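Local coordinates for protein dihydrodipicolinate synthase (Bacillus anthracis, PDB 1XKY) that probably catalyses the condensation of pyruvate with aspartate semialdehyde, the step that commits metabolites to lysine biosynthesis, on a TIM-barrel scaffold, at residues V156-V160 against E183-T188; L139-N145 against N167-D173; G176-M181 against L201-A205; A193-D199 against K211-A217. All coordinates share one frame; numbering follows the deposited sequence.

In the fold
The four contacts lie in the second half of one eight-stranded (beta/alpha)8 barrel. Contact 2 pairs strand 141-145 with strand 168-173, and contact 4 pairs strand 193-196 with strand 212-215; their centres are about 12 Å apart, joined where strands 168-173 and 193-196 run side by side. Contacts 1 and 3 belong to the outer layer and share helix 178-187, its later part packing on helix 156-163 and its start on helix 202-207, with centres about 14 Å apart. Along the chain contact 1 interlocks with contacts 2 and 3, and contact 3 with contact 4, their centres about 9 Å apart. Contacts 2 and 4 build the wall and contacts 1 and 3 the coat, which meet where Val159 packs on Ile171 and Ile184 on Val194.

Contact 1 of 4, residues V156-V160 against E183-T188; sequences VDTVV and EIIEKT. With K (potassium ion), chain E.
Helices 156-163 and 178-187 bring Val156 beside Ile184 and Val160 beside Thr188 as they run in roughly the same direction, their short segments inclined by 36° with axes 9.6 Å apart at closest approach. They are neighbours in the helical coat of the (beta/alpha)8 barrel; no direct hydrogen bond crosses between them, and side chains make most of the contact. Val156 is central: its CG1 lies 3.5 Å from Glu183 OE2, the glutamate chain passing across the valine at about a right angle. Because Glu183 CG stands anti to the backbone N (chi1 -163°) and the chain beyond it is extended, CG and the carboxylate both lie against the valine methyls, the carboxylate ending beside CG1. There a water donates to both Glu183 OE2 and Asp157 OD1, a link that would probably soften the meeting of two like charges. On the barrel side Val159 CG1 packs on Ile184 CG2 at 3.8 Å, and both residues continue inward, Val159 onto Ile171 and Ile184 onto Val194. Farther along, Val160 CG2 touches Lys187 CB at 3.7 Å and then the methyl of Thr188. That methyl faces the valine while the hydroxyl turns the other way, toward a potassium ion that Ala189 and Phe192 also help to bind. Thr188 OG1 donates to Ile184 O at 2.7 Å and sits 2.8 Å from the potassium ion, which Ile185 O also holds.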
# COMPACT_ATOMS: atom_id res chain seq x y z
N VAL A 156 -9.15 -12.49 -11.32
CA VAL A 156 -10.11 -12.57 -12.42
C VAL A 156 -10.15 -14.00 -12.98
O VAL A 156 -11.22 -14.56 -13.16
CB VAL A 156 -9.77 -11.56 -13.56
CG1 VAL A 156 -10.61 -11.84 -14.81
CG2 VAL A 156 -9.95 -10.11 -13.07
N ASP A 157 -8.97 -14.57 -13.23
CA ASP A 157 -8.84 -15.93 -13.76
C ASP A 157 -9.53 -16.97 -12.88
O ASP A 157 -10.24 -17.84 -13.38
CB ASP A 157 -7.37 -16.29 -13.95
CG ASP A 157 -6.72 -15.61 -15.16
OD1 ASP A 157 -7.43 -14.92 -15.95
OD2 ASP A 157 -5.49 -15.76 -15.32
N THR A 158 -9.33 -16.87 -11.58
CA THR A 158 -9.95 -17.80 -10.64
C THR A 158 -11.47 -17.67 -10.65
O THR A 158 -12.19 -18.68 -10.62
CB THR A 158 -9.39 -17.60 -9.22
OG1 THR A 158 -7.98 -17.85 -9.25
CG2 THR A 158 -10.07 -18.55 -8.21
N VAL A 159 -11.97 -16.43 -10.74
CA VAL A 159 -13.41 -16.18 -10.80
C VAL A 159 -14.01 -16.75 -12.07
O VAL A 159 -15.07 -17.37 -12.03
CB VAL A 159 -13.76 -14.67 -10.67
CG1 VAL A 159 -15.27 -14.46 -10.85
CG2 VAL A 159 -13.32 -14.14 -9.33
N VAL A 160 -13.31 -16.56 -13.18
CA VAL A 160 -13.76 -17.10 -14.46
C VAL A 160 -13.83 -18.64 -14.39
O VAL A 160 -14.84 -19.22 -14.76
CB VAL A 160 -12.85 -16.66 -15.64
CG1 VAL A 160 -13.23 -17.40 -16.94
CG2 VAL A 160 -12.93 -15.15 -15.86
N GLU A 183 -13.34 -6.87 -16.38
CA GLU A 183 -12.76 -8.07 -16.97
C GLU A 183 -13.55 -9.33 -16.64
O GLU A 183 -13.74 -10.21 -17.49
CB GLU A 183 -11.31 -8.21 -16.51
CG GLU A 183 -10.48 -9.16 -17.35
CD GLU A 183 -9.05 -9.26 -16.86
OE1 GLU A 183 -8.58 -8.31 -16.21
OE2 GLU A 183 -8.40 -10.30 -17.12
N ILE A 184 -14.01 -9.43 -15.39
CA ILE A 184 -14.84 -10.55 -14.95
C ILE A 184 -16.14 -10.56 -15.75
O ILE A 184 -16.56 -11.61 -16.25
CB ILE A 184 -15.17 -10.48 -13.43
CG1 ILE A 184 -13.89 -10.66 -12.60
CG2 ILE A 184 -16.22 -11.55 -13.06
CD1 ILE A 184 -14.05 -10.30 -11.13
N ILE A 185 -16.77 -9.40 -15.86
CA ILE A 185 -18.00 -9.24 -16.62
C ILE A 185 -17.78 -9.72 -18.06
O ILE A 185 -18.57 -10.50 -18.59
CB ILE A 185 -18.53 -7.78 -16.61
CG1 ILE A 185 -19.02 -7.39 -15.20
CG2 ILE A 185 -19.68 -7.59 -17.63
CD1 ILE A 185 -19.04 -5.89 -14.92
N GLU A 186 -16.70 -9.27 -18.67
CA GLU A 186 -16.39 -9.60 -20.07
C GLU A 186 -16.15 -11.09 -20.27
O GLU A 186 -16.68 -11.70 -21.20
CB GLU A 186 -15.15 -8.81 -20.49
CG GLU A 186 -14.74 -8.96 -21.95
CD GLU A 186 -13.58 -8.04 -22.31
OE1 GLU A 186 -13.24 -7.93 -23.51
OE2 GLU A 186 -13.00 -7.42 -21.38
N LYS A 187 -15.36 -11.68 -19.38
CA LYS A 187 -14.84 -13.04 -19.58
C LYS A 187 -15.76 -14.16 -19.10
O LYS A 187 -15.53 -15.33 -19.42
CB LYS A 187 -13.47 -13.18 -18.91
CG LYS A 187 -12.38 -12.39 -19.63
CD LYS A 187 -11.05 -12.49 -18.91
CE LYS A 187 -9.92 -11.99 -19.79
NZ LYS A 187 -9.51 -13.06 -20.75
N THR A 188 -16.80 -13.82 -18.34
CA THR A 188 -17.77 -14.80 -17.86
C THR A 188 -19.01 -14.79 -18.76
O THR A 188 -19.25 -13.82 -19.48
CB THR A 188 -18.19 -14.52 -16.38
OG1 THR A 188 -18.73 -13.20 -16.26
CG2 THR A 188 -16.99 -14.65 -15.44
K K E . -20.82 -11.94 -17.64
O HOH W 1 -6.90 -12.24 -16.16
O HOH W 2 -21.08 -10.48 -15.28
O HOH W 3 -23.49 -10.32 -17.95
O HOH W 4 -21.70 -11.25 -20.07

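Contact 2 of 4, residues L139-N145 against N167-D173; sequences LPVMLYN and NIVAIKD. With K (potassium ion), chain F.
Asp173 OD1 is gripped by two donors, the side-chain amide of Asn145 and the backbone N of Gly175. Asn145 and Asp173 close the C-terminal end of two adjacent parallel strands, 141-145 and 168-173, in the wall of the (beta/alpha)8 barrel. Asn145 ND2 keeps Asp173 OD1 in its own amide plane at 3.0 Å, yet approaches from above the carboxylate, the two flat groups being turned 73° apart. The other end of that amide, OD1, accepts from Ile154 N, which fixes its rotation. Between the strands run backbone bonds such as Leu143 N to Ala170 O and Lys172 N to Leu143 O, and a beta bulge at Val169 shifts the register by one residue between Val141 and Met142. On the face turned to the barrel interior Lys172, fully extended from a CG anti to its backbone N (chi1 174°), runs beside Tyr144 in the same direction and lays CD over the ring, 3.7 Å from its centroid, a CH-pi contact offset toward the rim. Met142 CE rests on Ala170 CB at 3.8 Å on this same face. The face turned to the helices carries Ile171 and Leu143, whose CG meets Ile168 CG2 at 3.8 Å, under the cover of Leu162. Just before the strands begin, Asn167 ND2 donates to Leu139 O at 3.0 Å and also to Ala134 O, while Ile168 O binds a potassium ion at 2.7 Å.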
# COMPACT_ATOMS: atom_id res chain seq x y z
N LEU A 139 -27.77 -25.63 -4.27
CA LEU A 139 -28.11 -24.21 -4.27
C LEU A 139 -27.13 -23.37 -5.07
O LEU A 139 -25.95 -23.71 -5.18
CB LEU A 139 -28.15 -23.68 -2.84
CG LEU A 139 -29.32 -24.14 -1.96
CD1 LEU A 139 -29.26 -23.40 -0.64
CD2 LEU A 139 -30.64 -23.91 -2.65
N PRO A 140 -27.63 -22.26 -5.65
CA PRO A 140 -26.76 -21.26 -6.25
C PRO A 140 -25.75 -20.68 -5.25
O PRO A 140 -26.05 -20.55 -4.05
CB PRO A 140 -27.74 -20.18 -6.72
CG PRO A 140 -29.04 -20.84 -6.81
CD PRO A 140 -29.05 -21.89 -5.77
N VAL A 141 -24.57 -20.33 -5.77
CA VAL A 141 -23.48 -19.80 -4.97
C VAL A 141 -23.03 -18.43 -5.49
O VAL A 141 -22.83 -18.24 -6.70
CB VAL A 141 -22.27 -20.77 -4.99
CG1 VAL A 141 -21.04 -20.13 -4.34
CG2 VAL A 141 -22.62 -22.08 -4.31
N MET A 142 -22.89 -17.48 -4.57
CA MET A 142 -22.30 -16.18 -4.83
C MET A 142 -20.96 -16.12 -4.10
O MET A 142 -20.88 -16.35 -2.89
CB MET A 142 -23.21 -15.05 -4.36
CG MET A 142 -22.66 -13.63 -4.59
SD MET A 142 -23.75 -12.27 -4.04
CE MET A 142 -24.97 -12.26 -5.33
N LEU A 143 -19.90 -15.84 -4.86
CA LEU A 143 -18.58 -15.62 -4.30
C LEU A 143 -18.49 -14.22 -3.71
O LEU A 143 -19.20 -13.30 -4.14
CB LEU A 143 -17.52 -15.79 -5.39
CG LEU A 143 -17.46 -17.10 -6.16
CD1 LEU A 143 -16.41 -16.98 -7.25
CD2 LEU A 143 -17.15 -18.27 -5.25
N TYR A 144 -17.61 -14.04 -2.74
CA TYR A 144 -17.42 -12.74 -2.11
C TYR A 144 -15.93 -12.43 -2.06
O TYR A 144 -15.17 -13.04 -1.29
CB TYR A 144 -18.06 -12.75 -0.71
CG TYR A 144 -18.01 -11.46 0.09
CD1 TYR A 144 -17.64 -10.25 -0.49
CD2 TYR A 144 -18.38 -11.46 1.43
CE1 TYR A 144 -17.62 -9.08 0.26
CE2 TYR A 144 -18.36 -10.30 2.19
CZ TYR A 144 -17.98 -9.11 1.60
OH TYR A 144 -17.96 -7.96 2.35
N ASN A 145 -15.53 -11.48 -2.91
CA ASN A 145 -14.16 -10.97 -2.94
C ASN A 145 -14.07 -9.74 -2.03
O ASN A 145 -14.77 -8.75 -2.23
CB ASN A 145 -13.78 -10.59 -4.37
CG ASN A 145 -12.35 -10.10 -4.50
OD1 ASN A 145 -11.41 -10.76 -4.05
ND2 ASN A 145 -12.18 -8.94 -5.11
N ASN A 167 -23.42 -24.20 -10.51
CA ASN A 167 -24.16 -23.45 -9.48
C ASN A 167 -23.43 -22.23 -8.89
O ASN A 167 -23.93 -21.62 -7.95
CB ASN A 167 -24.65 -24.39 -8.37
CG ASN A 167 -23.52 -25.05 -7.61
OD1 ASN A 167 -22.46 -25.31 -8.17
ND2 ASN A 167 -23.76 -25.35 -6.34
N ILE A 168 -22.26 -21.88 -9.42
CA ILE A 168 -21.59 -20.62 -9.03
C ILE A 168 -22.02 -19.55 -10.04
O ILE A 168 -21.54 -19.52 -11.18
CB ILE A 168 -20.05 -20.76 -8.95
CG1 ILE A 168 -19.67 -21.90 -7.99
CG2 ILE A 168 -19.44 -19.43 -8.47
CD1 ILE A 168 -18.19 -22.11 -7.77
N VAL A 169 -22.93 -18.68 -9.60
CA VAL A 169 -23.71 -17.83 -10.50
C VAL A 169 -23.44 -16.33 -10.40
O VAL A 169 -23.89 -15.55 -11.25
CB VAL A 169 -25.24 -18.09 -10.32
CG1 VAL A 169 -25.57 -19.55 -10.57
CG2 VAL A 169 -25.74 -17.66 -8.92
N ALA A 170 -22.70 -15.91 -9.37
CA ALA A 170 -22.48 -14.48 -9.14
C ALA A 170 -21.29 -14.24 -8.22
O ALA A 170 -20.80 -15.16 -7.56
CB ALA A 170 -23.73 -13.84 -8.56
N ILE A 171 -20.83 -12.98 -8.19
CA ILE A 171 -19.79 -12.54 -7.27
C ILE A 171 -20.15 -11.17 -6.70
O ILE A 171 -20.63 -10.28 -7.42
CB ILE A 171 -18.38 -12.55 -7.93
CG1 ILE A 171 -17.30 -12.12 -6.92
CG2 ILE A 171 -18.36 -11.67 -9.18
CD1 ILE A 171 -15.90 -12.51 -7.34
N LYS A 172 -19.98 -11.03 -5.39
CA LYS A 172 -19.97 -9.72 -4.73
C LYS A 172 -18.51 -9.27 -4.74
O LYS A 172 -17.68 -9.87 -4.06
CB LYS A 172 -20.49 -9.84 -3.28
CG LYS A 172 -20.38 -8.55 -2.47
CD LYS A 172 -20.80 -8.74 -1.02
CE LYS A 172 -20.64 -7.43 -0.23
NZ LYS A 172 -21.10 -7.57 1.19
N ASP A 173 -18.20 -8.24 -5.51
CA ASP A 173 -16.81 -7.79 -5.64
C ASP A 173 -16.55 -6.52 -4.84
O ASP A 173 -16.82 -5.41 -5.30
CB ASP A 173 -16.44 -7.58 -7.12
CG ASP A 173 -14.93 -7.45 -7.33
OD1 ASP A 173 -14.21 -7.16 -6.35
OD2 ASP A 173 -14.47 -7.63 -8.48
K K F . -22.12 -20.89 -13.46
O HOH W 5 -23.65 -18.48 -14.12
O HOH W 6 -22.53 -22.34 -15.61

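Contact 3 of 4, residues G176-M181 against L201-A205; sequences GDVLTM and LTLPA
With CG anti to the carbonyl carbon (chi1 -65°) and CD1 anti to CA (chi2 -172°), Leu201 carries CD1 across to Gly176, while Met181, extended beyond CG, sends its sulfur toward Ala205. Leu201 CD1 lies 3.7 Å from Gly176 CA, on the bend that leads into helix 178-187, where the glycine holds a positive phi. The same methyl lies 4.2 Å from Val178 CG1, the two side chains meeting aslant. Val178 CG1 is set against the start of helix 202-207, reaching toward Pro204 and the backbone N of Ala205. One turn on, Met181 SD meets Ala205 CB at 3.8 Å, and its CE lies 4.4 Å from Leu201 CD1, so that this leucine methyl is met by Gly176, Val178 and Met181. No hydrogen bond crosses; the contact is apolar, a junction between the opening turns of two successive outer helices of the (beta/alpha)8 barrel. The hydrogen bonds lie within the start of helix 178-187: Asp177 is its N-cap, and OD1 accepts from Leu179 N at 2.9 Å and, from above the carboxylate plane, from Thr180 N at 3.3 Å. On the inner side of the junction lie the barrel strands, with Met181 on Asp173 and both Leu201 and Ala205 on Ser196. Outside it stands a second subunit: Val178 packs on Leu201 of that subunit and Pro204 on its counterpart, while helices 218-234 and 237-253 of the same chain back Leu203.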
# COMPACT_ATOMS: atom_id res chain seq x y z
N GLY A 176 -12.92 -3.03 -4.82
CA GLY A 176 -12.83 -1.58 -5.02
C GLY A 176 -12.33 -1.18 -6.39
O GLY A 176 -12.00 -0.02 -6.61
N ASP A 177 -12.31 -2.12 -7.33
CA ASP A 177 -11.68 -1.91 -8.62
C ASP A 177 -12.66 -2.25 -9.73
O ASP A 177 -12.90 -3.43 -10.01
CB ASP A 177 -10.42 -2.78 -8.71
CG ASP A 177 -9.57 -2.47 -9.93
OD1 ASP A 177 -10.10 -1.98 -10.95
OD2 ASP A 177 -8.34 -2.71 -9.87
N VAL A 178 -13.20 -1.23 -10.38
CA VAL A 178 -14.21 -1.45 -11.43
C VAL A 178 -13.58 -1.99 -12.73
O VAL A 178 -14.29 -2.48 -13.61
CB VAL A 178 -15.09 -0.20 -11.70
CG1 VAL A 178 -15.77 0.26 -10.40
CG2 VAL A 178 -14.31 0.93 -12.35
N LEU A 179 -12.25 -1.93 -12.83
CA LEU A 179 -11.54 -2.49 -13.99
C LEU A 179 -11.31 -4.01 -13.92
O LEU A 179 -11.35 -4.68 -14.94
CB LEU A 179 -10.25 -1.73 -14.26
CG LEU A 179 -10.44 -0.24 -14.60
CD1 LEU A 179 -9.13 0.39 -15.05
CD2 LEU A 179 -11.51 -0.02 -15.66
N THR A 180 -11.09 -4.56 -12.72
CA THR A 180 -11.14 -6.01 -12.56
C THR A 180 -12.59 -6.51 -12.73
O THR A 180 -12.83 -7.53 -13.37
CB THR A 180 -10.56 -6.50 -11.20
OG1 THR A 180 -11.17 -5.77 -10.13
CG2 THR A 180 -9.05 -6.31 -11.16
N MET A 181 -13.56 -5.77 -12.19
CA MET A 181 -14.98 -6.07 -12.44
C MET A 181 -15.26 -6.13 -13.95
O MET A 181 -15.87 -7.09 -14.42
CB MET A 181 -15.90 -5.03 -11.80
CG MET A 181 -15.91 -5.00 -10.27
SD MET A 181 -17.14 -3.80 -9.72
CE MET A 181 -16.55 -3.42 -8.07
N LEU A 201 -19.46 2.55 -5.14
CA LEU A 201 -19.17 2.12 -6.51
C LEU A 201 -20.37 1.61 -7.30
O LEU A 201 -20.20 1.21 -8.44
CB LEU A 201 -18.08 1.04 -6.51
CG LEU A 201 -16.72 1.53 -6.02
CD1 LEU A 201 -15.66 0.46 -6.25
CD2 LEU A 201 -16.33 2.84 -6.70
N THR A 202 -21.57 1.63 -6.72
CA THR A 202 -22.75 1.09 -7.41
C THR A 202 -22.87 1.62 -8.85
O THR A 202 -22.92 0.84 -9.82
CB THR A 202 -24.05 1.41 -6.65
OG1 THR A 202 -23.99 0.87 -5.32
CG2 THR A 202 -25.26 0.82 -7.38
N LEU A 203 -22.88 2.94 -8.98
CA LEU A 203 -23.10 3.59 -10.27
C LEU A 203 -21.97 3.31 -11.29
O LEU A 203 -22.25 2.81 -12.38
CB LEU A 203 -23.36 5.10 -10.11
CG LEU A 203 -24.58 5.61 -10.87
CD1 LEU A 203 -25.84 4.78 -10.54
CD2 LEU A 203 -24.83 7.09 -10.59
N PRO A 204 -20.70 3.60 -10.94
CA PRO A 204 -19.63 3.27 -11.88
C PRO A 204 -19.49 1.76 -12.17
O PRO A 204 -19.10 1.40 -13.28
CB PRO A 204 -18.37 3.82 -11.19
CG PRO A 204 -18.73 3.97 -9.75
CD PRO A 204 -20.20 4.28 -9.73
N ALA A 205 -19.80 0.90 -11.21
CA ALA A 205 -19.79 -0.54 -11.45
C ALA A 205 -20.89 -0.95 -12.44
O ALA A 205 -20.65 -1.73 -13.37
CB ALA A 205 -19.95 -1.30 -10.14

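Contact 4 of 4, residues A193-D199 against K211-A217; sequences AVYSGDD and KGIVSVA
Strands 193-196 and 212-215 run parallel in sense, their short segments inclined by 51°, and pair Ser196 with Ile213; they are the two strands of a beta-alpha-beta unit of the (beta/alpha)8 barrel whose crossover includes helix 202-207. Backbone bonds hold them, among them Ser196 N to Gly212 O and Val214 N to Ser196 O. Tyr195 lies alongside Lys211, pointing the same way, with Lys211 CB over one ring face near the rim and Lys211 CD 3.5 Å from Tyr195 OH. The bare Gly212 runs close by the ring, its C 3.5 Å from Tyr195 CD1, and Val214 CG2 packs on the tyrosine CB. A water links Tyr195 OH to Lys211 NZ; the hydroxyl also bonds to Gly14 O, and the ammonium forms a salt bridge with Asp12. At the C-terminal end of strand 212-215, Asp199 clamps the turn into helix 218-234, its CG anti to the carbonyl carbon (chi1 -81°), which turns the carboxylate toward Ser215. Ser215 OG donates to the syn lone pair of Asp199 OD1 at 2.5 Å, and itself caps Ser218 N. Asp199 OD2 takes two backbone donors, each at 3.0 Å: Val216 N on its syn side and Ala217 N from above the carboxylate plane.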
# COMPACT_ATOMS: atom_id res chain seq x y z
N ALA A 193 -23.35 -13.09 -12.90
CA ALA A 193 -23.57 -11.69 -12.50
C ALA A 193 -22.49 -11.15 -11.56
O ALA A 193 -22.11 -11.80 -10.58
CB ALA A 193 -24.95 -11.55 -11.86
N VAL A 194 -22.00 -9.94 -11.86
CA VAL A 194 -21.08 -9.22 -10.99
C VAL A 194 -21.83 -8.13 -10.23
O VAL A 194 -22.47 -7.27 -10.84
CB VAL A 194 -19.91 -8.59 -11.79
CG1 VAL A 194 -19.03 -7.71 -10.89
CG2 VAL A 194 -19.08 -9.69 -12.46
N TYR A 195 -21.78 -8.20 -8.90
CA TYR A 195 -22.32 -7.16 -8.02
C TYR A 195 -21.19 -6.36 -7.41
O TYR A 195 -20.19 -6.93 -6.99
CB TYR A 195 -23.15 -7.79 -6.88
CG TYR A 195 -24.50 -8.24 -7.35
CD1 TYR A 195 -25.63 -7.45 -7.15
CD2 TYR A 195 -24.65 -9.45 -8.03
CE1 TYR A 195 -26.88 -7.84 -7.62
CE2 TYR A 195 -25.89 -9.85 -8.50
CZ TYR A 195 -27.00 -9.05 -8.29
OH TYR A 195 -28.22 -9.48 -8.76
N SER A 196 -21.34 -5.04 -7.34
CA SER A 196 -20.45 -4.25 -6.49
C SER A 196 -20.64 -4.69 -5.04
O SER A 196 -21.76 -4.99 -4.61
CB SER A 196 -20.69 -2.75 -6.64
OG SER A 196 -19.88 -2.03 -5.72
N GLY A 197 -19.54 -4.75 -4.31
CA GLY A 197 -19.55 -4.98 -2.87
C GLY A 197 -19.29 -3.70 -2.10
O GLY A 197 -19.14 -3.72 -0.88
N ASP A 198 -19.24 -2.57 -2.81
CA ASP A 198 -19.13 -1.25 -2.16
C ASP A 198 -20.20 -0.29 -2.66
O ASP A 198 -20.31 -0.03 -3.87
CB ASP A 198 -17.74 -0.66 -2.38
CG ASP A 198 -16.66 -1.44 -1.64
OD1 ASP A 198 -16.66 -1.36 -0.39
OD2 ASP A 198 -15.87 -2.14 -2.29
N ASP A 199 -20.96 0.27 -1.72
CA ASP A 199 -22.08 1.15 -2.04
C ASP A 199 -21.70 2.30 -2.95
O ASP A 199 -22.40 2.57 -3.94
CB ASP A 199 -22.69 1.70 -0.74
CG ASP A 199 -23.63 0.71 -0.10
OD1 ASP A 199 -24.61 0.34 -0.77
OD2 ASP A 199 -23.39 0.31 1.06
N LYS A 211 -24.43 -5.96 -12.36
CA LYS A 211 -25.88 -6.10 -12.26
C LYS A 211 -26.46 -5.19 -11.19
O LYS A 211 -27.61 -4.74 -11.29
CB LYS A 211 -26.27 -7.55 -12.00
CG LYS A 211 -27.79 -7.81 -12.16
CD LYS A 211 -28.09 -9.28 -12.27
CE LYS A 211 -29.58 -9.54 -12.34
NZ LYS A 211 -29.86 -11.01 -12.35
N GLY A 212 -25.66 -4.92 -10.16
CA GLY A 212 -26.13 -4.16 -9.02
C GLY A 212 -25.15 -4.09 -7.87
O GLY A 212 -23.93 -4.10 -8.06
N ILE A 213 -25.70 -4.00 -6.67
CA ILE A 213 -24.96 -3.74 -5.44
C ILE A 213 -25.43 -4.70 -4.36
O ILE A 213 -26.62 -4.94 -4.23
CB ILE A 213 -25.14 -2.27 -4.95
CG1 ILE A 213 -24.48 -2.06 -3.57
CG2 ILE A 213 -26.61 -1.92 -4.88
CD1 ILE A 213 -22.99 -2.00 -3.56
N VAL A 214 -24.48 -5.24 -3.62
CA VAL A 214 -24.75 -5.79 -2.31
C VAL A 214 -24.42 -4.77 -1.21
O VAL A 214 -23.28 -4.43 -1.00
CB VAL A 214 -24.02 -7.12 -2.10
CG1 VAL A 214 -24.36 -7.75 -0.75
CG2 VAL A 214 -24.30 -8.07 -3.25
N SER A 215 -25.47 -4.26 -0.56
CA SER A 215 -25.46 -2.93 0.04
C SER A 215 -25.48 -2.99 1.57
O SER A 215 -26.07 -3.87 2.15
CB SER A 215 -26.64 -2.09 -0.46
OG SER A 215 -26.69 -0.82 0.13
N VAL A 216 -24.85 -2.01 2.18
CA VAL A 216 -25.07 -1.68 3.57
C VAL A 216 -25.96 -0.44 3.75
O VAL A 216 -26.84 -0.42 4.58
CB VAL A 216 -23.73 -1.51 4.31
CG1 VAL A 216 -23.91 -0.91 5.66
CG2 VAL A 216 -23.02 -2.84 4.39
N ALA A 217 -25.71 0.58 2.94
CA ALA A 217 -26.47 1.84 2.97
C ALA A 217 -27.97 1.69 2.73
O ALA A 217 -28.76 2.52 3.18
CB ALA A 217 -25.89 2.83 1.97
O HOH W 7 -28.88 -11.88 -9.97
O HOH W 8 -21.77 -3.18 0.69